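Local structure of secondary thiamine-phosphate synthase enzyme (Thermus thermophilus, 2CU5) at residues V34-P39 and L94-E99; L45-G50 and R107-F112. The protein is of unknown function but, as a member of the UPF0047 (YjbQ) family, may act as a secondary thiamine-phosphate synthase. One frame throughout, in Å; residues are numbered along the deposited sequence.

Interaction 1 (V34-P39 and L94-E99); sequences VYLFVP and LLLLAE
Val34, Tyr35 and Leu36 pair with Leu96, Leu95 and Leu94 as neighbouring antiparallel strands within the five-stranded sheet of this UPF0047 protein; the axes of residues 34-37 and 94-99 come within 4.8 Å. Strand 120-128 lies on the other flank of residues 34-37, where Tyr35 and Phe37 bond through their backbones to Arg127 and Trp125.

Four backbone hydrogen bonds join the strands. Val34 and Leu96 form one hydrogen-bonded pair, with Val34 N to Leu96 O at 2.6 Å and the return bond, Leu96 N to Val34 O, at 2.9 Å. Leu36 and Leu94 make the other, exchanging bonds in both directions. Between them sits the non-hydrogen-bonded pair Tyr35-Leu95, where Leu95 CA gives a CA-H...O contact to Val34 O at 3.3 Å; that carbonyl thus receives both an N-H and a C-H.

The apolar contacts divide between the two faces. On the face of Val34, Leu36, Leu94 and Leu96, Leu36 CB faces Leu94 CB, and Val111 of strand 110-115 packs against all three leucines. Diagonally between the two hydrogen-bonded pairs, the Leu36 and Leu96 side chains meet at a slant through their CD1 methyls, 4.0 Å apart; beyond Leu96, Val34 CG2 touches Ala98 CB at 3.6 Å. On the other face, chi1 of -175° sets Leu95 CG anti to the backbone N, and chi2 of 59° then places CD1, which lies 4.3 Å from Tyr35 CB. This face meets other subunits: Tyr35 OH is hydrogen-bonded to Leu95 O of the second subunit.

Interaction 2 (L45-G50 and R107-F112); sequences LTVQEG and RWQQVF
Thr46 and Gln48 pair with Phe112 and Gln110 as antiparallel strands of the three-stranded sheet, and each pair exchanges two backbone hydrogen bonds. Phe112 N to Thr46 O measures 2.9 Å. Gln110 N to Gln48 O is 2.8 Å long, and Gln48 O also receives a CA-H...O contact from Gln109. Just past the end of strand 45-48, Glu49 CA makes a CA-H...O contact with Trp108 O, at 3.1 Å.

Water 1 donates to Val47 O and accepts from Gln109 NE2 at 2.8 Å; this amide nitrogen also bonds Val38 O of the third subunit, while Gln109 OE1 takes Gly106 N. Gln48 OE1 accepts from Glu49 N, which stands above its carbonyl plane, and bonds His84 ND1 of the third subunit; Gln48 NE2 donates to Thr41 O of that subunit. Gln110 NE2 donates to Gln109 O, and its OE1 bonds Asn18.

The Phe112 ring turns its edge to the other strand, CE2 3.5 Å from Gln48 O and CZ 3.7 Å from Gly50 CA. An alanine here, lacking the ring, would probably leave a gap beside Gln48 O and Gly50 CA. Polar side chains engaged within and between chains imply that this strand pair also helps join subunits.

After strands 5-11 and 15-18 and helix 20-25, the chain enters strand 32-37, turns, and continues directly into strand 43-48, so the first segments of both contacts come early. Two helices, 53-66 and 81-90, follow before strand 93-99 returns to residues 34-39 and closes the loop of interaction 1. Strand 110-115 then comes back to residues 45-50, closing interaction 2. The segments alternate, so the two loops cross rather than nest. Interaction 1 belongs to the five-stranded sheet and interaction 2 to the three-stranded one; the two contacts also meet where Val38 CG1 lies 3.7 Å from Leu45 CG. Both contacts also touch the third subunit.

Interaction 1 (V34-P39 and L94-E99)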
ATOM      1  N   VAL A  34      15.727  -0.282   3.355  1.00 16.59           N
ATOM      2  CA  VAL A  34      15.833   0.808   2.395  1.00 18.37           C
ATOM      3  C   VAL A  34      14.440   1.387   2.164  1.00 17.69           C
ATOM      4  O   VAL A  34      13.494   0.648   1.888  1.00 17.28           O
ATOM      5  CB  VAL A  34      16.386   0.308   1.038  1.00 20.04           C
ATOM      6  CG1 VAL A  34      16.397   1.443   0.030  1.00 21.82           C
ATOM      7  CG2 VAL A  34      17.794  -0.263   1.221  1.00 20.17           C
ATOM      8  N   TYR A  35      14.321   2.703   2.282  1.00 16.71           N
ATOM      9  CA  TYR A  35      13.045   3.384   2.078  1.00 16.95           C
ATOM     10  C   TYR A  35      13.018   4.019   0.687  1.00 17.63           C
ATOM     11  O   TYR A  35      13.997   4.638   0.264  1.00 16.71           O
ATOM     12  CB  TYR A  35      12.857   4.463   3.151  1.00 17.79           C
ATOM     13  CG  TYR A  35      11.669   5.374   2.938  1.00 17.56           C
ATOM     14  CD1 TYR A  35      10.365   4.916   3.130  1.00 18.21           C
ATOM     15  CD2 TYR A  35      11.849   6.697   2.537  1.00 18.81           C
ATOM     16  CE1 TYR A  35       9.264   5.763   2.925  1.00 17.50           C
ATOM     17  CE2 TYR A  35      10.760   7.548   2.333  1.00 18.98           C
ATOM     18  CZ  TYR A  35       9.473   7.075   2.528  1.00 18.42           C
ATOM     19  OH  TYR A  35       8.406   7.925   2.331  1.00 14.68           O
ATOM     20  N   LEU A  36      11.900   3.846  -0.022  1.00 15.65           N
ATOM     21  CA  LEU A  36      11.720   4.410  -1.358  1.00 16.71           C
ATOM     22  C   LEU A  36      10.428   5.214  -1.385  1.00 15.58           C
ATOM     23  O   LEU A  36       9.416   4.793  -0.818  1.00 16.32           O
ATOM     24  CB  LEU A  36      11.639   3.308  -2.413  1.00 17.47           C
ATOM     25  CG  LEU A  36      12.831   2.364  -2.582  1.00 18.58           C
ATOM     26  CD1 LEU A  36      12.511   1.391  -3.697  1.00 16.95           C
ATOM     27  CD2 LEU A  36      14.101   3.156  -2.908  1.00 17.85           C
ATOM     28  N   PHE A  37      10.456   6.358  -2.063  1.00 13.67           N
ATOM     29  CA  PHE A  37       9.283   7.226  -2.136  1.00 15.55           C
ATOM     30  C   PHE A  37       9.224   8.013  -3.444  1.00 14.70           C
ATOM     31  O   PHE A  37      10.250   8.470  -3.948  1.00 15.01           O
ATOM     32  CB  PHE A  37       9.327   8.204  -0.948  1.00 14.16           C
ATOM     33  CG  PHE A  37       8.159   9.160  -0.872  1.00 14.83           C
ATOM     34  CD1 PHE A  37       6.898   8.719  -0.472  1.00 13.71           C
ATOM     35  CD2 PHE A  37       8.334  10.512  -1.160  1.00 13.95           C
ATOM     36  CE1 PHE A  37       5.831   9.611  -0.356  1.00 16.38           C
ATOM     37  CE2 PHE A  37       7.276  11.415  -1.048  1.00 15.61           C
ATOM     38  CZ  PHE A  37       6.017  10.966  -0.642  1.00 17.06           C
ATOM     39  N   VAL A  38       8.030   8.147  -4.015  1.00 15.37           N
ATOM     40  CA  VAL A  38       7.879   8.970  -5.210  1.00 15.66           C
ATOM     41  C   VAL A  38       7.062  10.179  -4.755  1.00 15.34           C
ATOM     42  O   VAL A  38       5.951  10.039  -4.242  1.00 16.06           O
ATOM     43  CB  VAL A  38       7.139   8.253  -6.391  1.00 14.80           C
ATOM     44  CG1 VAL A  38       8.086   7.298  -7.092  1.00 18.69           C
ATOM     45  CG2 VAL A  38       5.907   7.518  -5.885  1.00 15.97           C
ATOM     46  N   PRO A  39       7.625  11.386  -4.896  1.00 16.62           N
ATOM     47  CA  PRO A  39       6.921  12.602  -4.487  1.00 17.59           C
ATOM     48  C   PRO A  39       5.968  13.033  -5.593  1.00 16.52           C
ATOM     49  O   PRO A  39       5.962  14.191  -6.003  1.00 18.56           O
ATOM     50  CB  PRO A  39       8.058  13.589  -4.287  1.00 17.91           C
ATOM     51  CG  PRO A  39       8.986  13.210  -5.419  1.00 18.58           C
ATOM     52  CD  PRO A  39       8.992  11.697  -5.353  1.00 17.61           C
ATOM     53  N   LEU A  94       7.854   2.296  -0.578  1.00 16.86           N
ATOM     54  CA  LEU A  94       8.228   0.909  -0.364  1.00 15.38           C
ATOM     55  C   LEU A  94       9.281   0.883   0.723  1.00 15.94           C
ATOM     56  O   LEU A  94       9.950   1.879   0.965  1.00 16.42           O
ATOM     57  CB  LEU A  94       8.824   0.302  -1.634  1.00 15.63           C
ATOM     58  CG  LEU A  94       7.896   0.049  -2.824  1.00 16.95           C
ATOM     59  CD1 LEU A  94       8.703  -0.444  -4.008  1.00 16.93           C
ATOM     60  CD2 LEU A  94       6.836  -0.970  -2.413  1.00 15.80           C
ATOM     61  N   LEU A  95       9.410  -0.264   1.377  1.00 16.29           N
ATOM     62  CA  LEU A  95      10.407  -0.454   2.420  1.00 15.84           C
ATOM     63  C   LEU A  95      10.937  -1.843   2.113  1.00 14.83           C
ATOM     64  O   LEU A  95      10.190  -2.821   2.163  1.00 15.81           O
ATOM     65  CB  LEU A  95       9.761  -0.403   3.800  1.00 14.66           C
ATOM     66  CG  LEU A  95      10.737  -0.477   4.977  1.00 16.38           C
ATOM     67  CD1 LEU A  95      11.730   0.675   4.891  1.00 16.61           C
ATOM     68  CD2 LEU A  95       9.961  -0.435   6.289  1.00 17.48           C
ATOM     69  N   LEU A  96      12.220  -1.925   1.772  1.00 12.42           N
ATOM     70  CA  LEU A  96      12.821  -3.196   1.393  1.00 14.51           C
ATOM     71  C   LEU A  96      14.139  -3.489   2.100  1.00 16.20           C
ATOM     72  O   LEU A  96      14.828  -2.578   2.558  1.00 16.90           O
ATOM     73  CB  LEU A  96      13.058  -3.203  -0.120  1.00 15.85           C
ATOM     74  CG  LEU A  96      11.829  -2.922  -0.995  1.00 16.10           C
ATOM     75  CD1 LEU A  96      12.258  -2.419  -2.364  1.00 16.90           C
ATOM     76  CD2 LEU A  96      10.992  -4.192  -1.111  1.00 16.27           C
ATOM     77  N   LEU A  97      14.475  -4.772   2.167  1.00 17.00           N
ATOM     78  CA  LEU A  97      15.711  -5.239   2.791  1.00 19.16           C
ATOM     79  C   LEU A  97      16.840  -5.233   1.770  1.00 19.95           C
ATOM     80  O   LEU A  97      16.635  -5.573   0.604  1.00 19.72           O
ATOM     81  CB  LEU A  97      15.540  -6.671   3.294  1.00 20.02           C
ATOM     82  CG  LEU A  97      14.520  -6.937   4.394  1.00 24.31           C
ATOM     83  CD1 LEU A  97      14.249  -8.437   4.498  1.00 23.41           C
ATOM     84  CD2 LEU A  97      15.044  -6.386   5.699  1.00 24.43           C
ATOM     85  N   ALA A  98      18.031  -4.851   2.216  1.00 19.05           N
ATOM     86  CA  ALA A  98      19.197  -4.830   1.351  1.00 20.48           C
ATOM     87  C   ALA A  98      20.355  -5.494   2.082  1.00 21.18           C
ATOM     88  O   ALA A  98      20.462  -5.410   3.303  1.00 20.83           O
ATOM     89  CB  ALA A  98      19.565  -3.393   0.984  1.00 19.86           C
ATOM     90  N   GLU A  99      21.210  -6.171   1.330  1.00 21.93           N
ATOM     91  CA  GLU A  99      22.373  -6.822   1.910  1.00 24.05           C
ATOM     92  C   GLU A  99      23.574  -6.490   1.045  1.00 23.44           C
ATOM     93  O   GLU A  99      23.643  -6.885  -0.118  1.00 20.32           O
ATOM     94  CB  GLU A  99      22.171  -8.334   1.968  1.00 28.52           C
ATOM     95  CG  GLU A  99      23.365  -9.089   2.531  1.00 35.55           C
ATOM     96  CD  GLU A  99      23.102 -10.575   2.662  1.00 39.97           C
ATOM     97  OE1 GLU A  99      22.244 -10.958   3.486  1.00 42.97           O
ATOM     98  OE2 GLU A  99      23.748 -11.364   1.937  1.00 44.05           O
TER

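Interaction 2 (L45-G50 and R107-F112)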
ATOM      1  N   LEU A  45       4.795   3.039  -6.821  1.00 17.86           N
ATOM      2  CA  LEU A  45       5.907   2.114  -6.624  1.00 17.17           C
ATOM      3  C   LEU A  45       5.315   0.772  -6.235  1.00 17.26           C
ATOM      4  O   LEU A  45       4.413   0.705  -5.404  1.00 15.58           O
ATOM      5  CB  LEU A  45       6.832   2.594  -5.505  1.00 16.06           C
ATOM      6  CG  LEU A  45       7.686   3.828  -5.791  1.00 14.51           C
ATOM      7  CD1 LEU A  45       8.375   4.275  -4.509  1.00 15.69           C
ATOM      8  CD2 LEU A  45       8.700   3.502  -6.886  1.00 16.32           C
ATOM      9  N   THR A  46       5.828  -0.297  -6.829  1.00 16.37           N
ATOM     10  CA  THR A  46       5.321  -1.620  -6.525  1.00 16.14           C
ATOM     11  C   THR A  46       6.412  -2.656  -6.718  1.00 14.98           C
ATOM     12  O   THR A  46       7.413  -2.411  -7.404  1.00 15.34           O
ATOM     13  CB  THR A  46       4.123  -1.985  -7.452  1.00 16.19           C
ATOM     14  OG1 THR A  46       3.556  -3.236  -7.046  1.00 17.46           O
ATOM     15  CG2 THR A  46       4.581  -2.105  -8.895  1.00 17.49           C
ATOM     16  N   VAL A  47       6.225  -3.804  -6.082  1.00 14.39           N
ATOM     17  CA  VAL A  47       7.151  -4.915  -6.228  1.00 14.49           C
ATOM     18  C   VAL A  47       6.344  -5.984  -6.956  1.00 15.19           C
ATOM     19  O   VAL A  47       5.332  -6.460  -6.442  1.00 15.93           O
ATOM     20  CB  VAL A  47       7.611  -5.477  -4.866  1.00 13.78           C
ATOM     21  CG1 VAL A  47       8.453  -6.721  -5.096  1.00 14.26           C
ATOM     22  CG2 VAL A  47       8.421  -4.425  -4.100  1.00 15.03           C
ATOM     23  N   GLN A  48       6.777  -6.349  -8.155  1.00 15.41           N
ATOM     24  CA  GLN A  48       6.066  -7.347  -8.937  1.00 17.59           C
ATOM     25  C   GLN A  48       6.987  -8.171  -9.822  1.00 18.42           C
ATOM     26  O   GLN A  48       8.209  -8.063  -9.733  1.00 19.00           O
ATOM     27  CB  GLN A  48       4.979  -6.673  -9.781  1.00 15.96           C
ATOM     28  CG  GLN A  48       3.587  -6.781  -9.171  1.00 16.23           C
ATOM     29  CD  GLN A  48       3.161  -8.226  -9.008  1.00 13.78           C
ATOM     30  OE1 GLN A  48       3.344  -9.040  -9.913  1.00 17.19           O
ATOM     31  NE2 GLN A  48       2.582  -8.552  -7.860  1.00 17.13           N
ATOM     32  N   GLU A  49       6.401  -8.998 -10.680  1.00 19.11           N
ATOM     33  CA  GLU A  49       7.190  -9.854 -11.552  1.00 18.79           C
ATOM     34  C   GLU A  49       7.549  -9.220 -12.891  1.00 19.77           C
ATOM     35  O   GLU A  49       6.691  -8.663 -13.580  1.00 19.31           O
ATOM     36  CB  GLU A  49       6.451 -11.169 -11.811  1.00 18.46           C
ATOM     37  CG  GLU A  49       7.341 -12.224 -12.441  1.00 19.85           C
ATOM     38  CD  GLU A  49       6.579 -13.416 -12.965  1.00 20.93           C
ATOM     39  OE1 GLU A  49       5.643 -13.888 -12.283  1.00 19.03           O
ATOM     40  OE2 GLU A  49       6.931 -13.891 -14.060  1.00 23.79           O
ATOM     41  N   GLY A  50       8.823  -9.318 -13.254  1.00 18.91           N
ATOM     42  CA  GLY A  50       9.277  -8.778 -14.521  1.00 20.52           C
ATOM     43  C   GLY A  50       9.733  -9.873 -15.470  1.00 21.36           C
ATOM     44  O   GLY A  50       9.763  -9.673 -16.686  1.00 23.19           O
ATOM     45  N   ARG A 107      12.367 -14.765  -5.738  1.00 22.75           N
ATOM     46  CA  ARG A 107      12.876 -15.207  -7.027  1.00 25.30           C
ATOM     47  C   ARG A 107      12.215 -14.549  -8.241  1.00 24.50           C
ATOM     48  O   ARG A 107      12.826 -14.460  -9.307  1.00 25.24           O
ATOM     49  CB  ARG A 107      12.751 -16.731  -7.132  1.00 29.07           C
ATOM     50  CG  ARG A 107      13.291 -17.294  -8.428  1.00 34.02           C
ATOM     51  CD  ARG A 107      12.944 -18.763  -8.609  1.00 39.26           C
ATOM     52  NE  ARG A 107      13.596 -19.627  -7.631  1.00 43.45           N
ATOM     53  CZ  ARG A 107      13.609 -20.955  -7.711  1.00 45.39           C
ATOM     54  NH1 ARG A 107      13.005 -21.563  -8.724  1.00 46.06           N
ATOM     55  NH2 ARG A 107      14.220 -21.676  -6.778  1.00 45.57           N
ATOM     56  N   TRP A 108      10.978 -14.084  -8.090  1.00 22.93           N
ATOM     57  CA  TRP A 108      10.277 -13.455  -9.210  1.00 22.12           C
ATOM     58  C   TRP A 108       9.888 -12.007  -8.958  1.00 22.05           C
ATOM     59  O   TRP A 108       8.934 -11.509  -9.560  1.00 21.47           O
ATOM     60  CB  TRP A 108       9.019 -14.249  -9.556  1.00 22.09           C
ATOM     61  CG  TRP A 108       9.291 -15.688  -9.818  1.00 23.51           C
ATOM     62  CD1 TRP A 108       9.125 -16.727  -8.948  1.00 23.26           C
ATOM     63  CD2 TRP A 108       9.821 -16.251 -11.022  1.00 23.82           C
ATOM     64  NE1 TRP A 108       9.520 -17.905  -9.536  1.00 24.87           N
ATOM     65  CE2 TRP A 108       9.952 -17.642 -10.810  1.00 24.56           C
ATOM     66  CE3 TRP A 108      10.199 -15.717 -12.260  1.00 23.82           C
ATOM     67  CZ2 TRP A 108      10.447 -18.508 -11.793  1.00 25.43           C
ATOM     68  CZ3 TRP A 108      10.692 -16.580 -13.240  1.00 25.61           C
ATOM     69  CH2 TRP A 108      10.810 -17.961 -12.997  1.00 23.40           C
ATOM     70  N   GLN A 109      10.626 -11.328  -8.084  1.00 18.73           N
ATOM     71  CA  GLN A 109      10.321  -9.938  -7.760  1.00 18.43           C
ATOM     72  C   GLN A 109      11.332  -8.927  -8.279  1.00 18.10           C
ATOM     73  O   GLN A 109      12.534  -9.186  -8.312  1.00 17.55           O
ATOM     74  CB  GLN A 109      10.210  -9.747  -6.244  1.00 15.81           C
ATOM     75  CG  GLN A 109       9.045 -10.445  -5.565  1.00 17.72           C
ATOM     76  CD  GLN A 109       9.049 -10.181  -4.070  1.00 18.91           C
ATOM     77  OE1 GLN A 109      10.078 -10.336  -3.413  1.00 19.38           O
ATOM     78  NE2 GLN A 109       7.903  -9.777  -3.525  1.00 18.74           N
ATOM     79  N   GLN A 110      10.816  -7.769  -8.676  1.00 18.36           N
ATOM     80  CA  GLN A 110      11.613  -6.651  -9.163  1.00 18.55           C
ATOM     81  C   GLN A 110      10.911  -5.383  -8.674  1.00 17.68           C
ATOM     82  O   GLN A 110       9.694  -5.384  -8.463  1.00 16.30           O
ATOM     83  CB  GLN A 110      11.684  -6.655 -10.696  1.00 18.37           C
ATOM     84  CG  GLN A 110      12.547  -7.763 -11.279  1.00 18.07           C
ATOM     85  CD  GLN A 110      14.035  -7.520 -11.075  1.00 21.23           C
ATOM     86  OE1 GLN A 110      14.657  -6.768 -11.820  1.00 20.97           O
ATOM     87  NE2 GLN A 110      14.606  -8.149 -10.051  1.00 21.60           N
ATOM     88  N   VAL A 111      11.671  -4.311  -8.472  1.00 15.80           N
ATOM     89  CA  VAL A 111      11.090  -3.053  -8.015  1.00 16.49           C
ATOM     90  C   VAL A 111      10.720  -2.208  -9.226  1.00 17.09           C
ATOM     91  O   VAL A 111      11.561  -1.946 -10.087  1.00 15.87           O
ATOM     92  CB  VAL A 111      12.080  -2.273  -7.121  1.00 15.37           C
ATOM     93  CG1 VAL A 111      11.437  -0.992  -6.621  1.00 15.62           C
ATOM     94  CG2 VAL A 111      12.504  -3.143  -5.958  1.00 14.39           C
ATOM     95  N   PHE A 112       9.459  -1.787  -9.289  1.00 16.60           N
ATOM     96  CA  PHE A 112       8.971  -1.000 -10.416  1.00 17.14           C
ATOM     97  C   PHE A 112       8.424   0.372 -10.083  1.00 16.81           C
ATOM     98  O   PHE A 112       7.786   0.577  -9.050  1.00 15.16           O
ATOM     99  CB  PHE A 112       7.847  -1.745 -11.144  1.00 16.31           C
ATOM    100  CG  PHE A 112       8.288  -2.972 -11.872  1.00 15.67           C
ATOM    101  CD1 PHE A 112       8.935  -2.876 -13.100  1.00 18.48           C
ATOM    102  CD2 PHE A 112       8.038  -4.231 -11.340  1.00 17.37           C
ATOM    103  CE1 PHE A 112       9.327  -4.026 -13.794  1.00 17.64           C
ATOM    104  CE2 PHE A 112       8.423  -5.378 -12.017  1.00 18.10           C
ATOM    105  CZ  PHE A 112       9.069  -5.277 -13.250  1.00 20.12           C
TER
HETATM  106  O   HOH W   1       5.818  -9.001  -5.186  1.00 23.49           O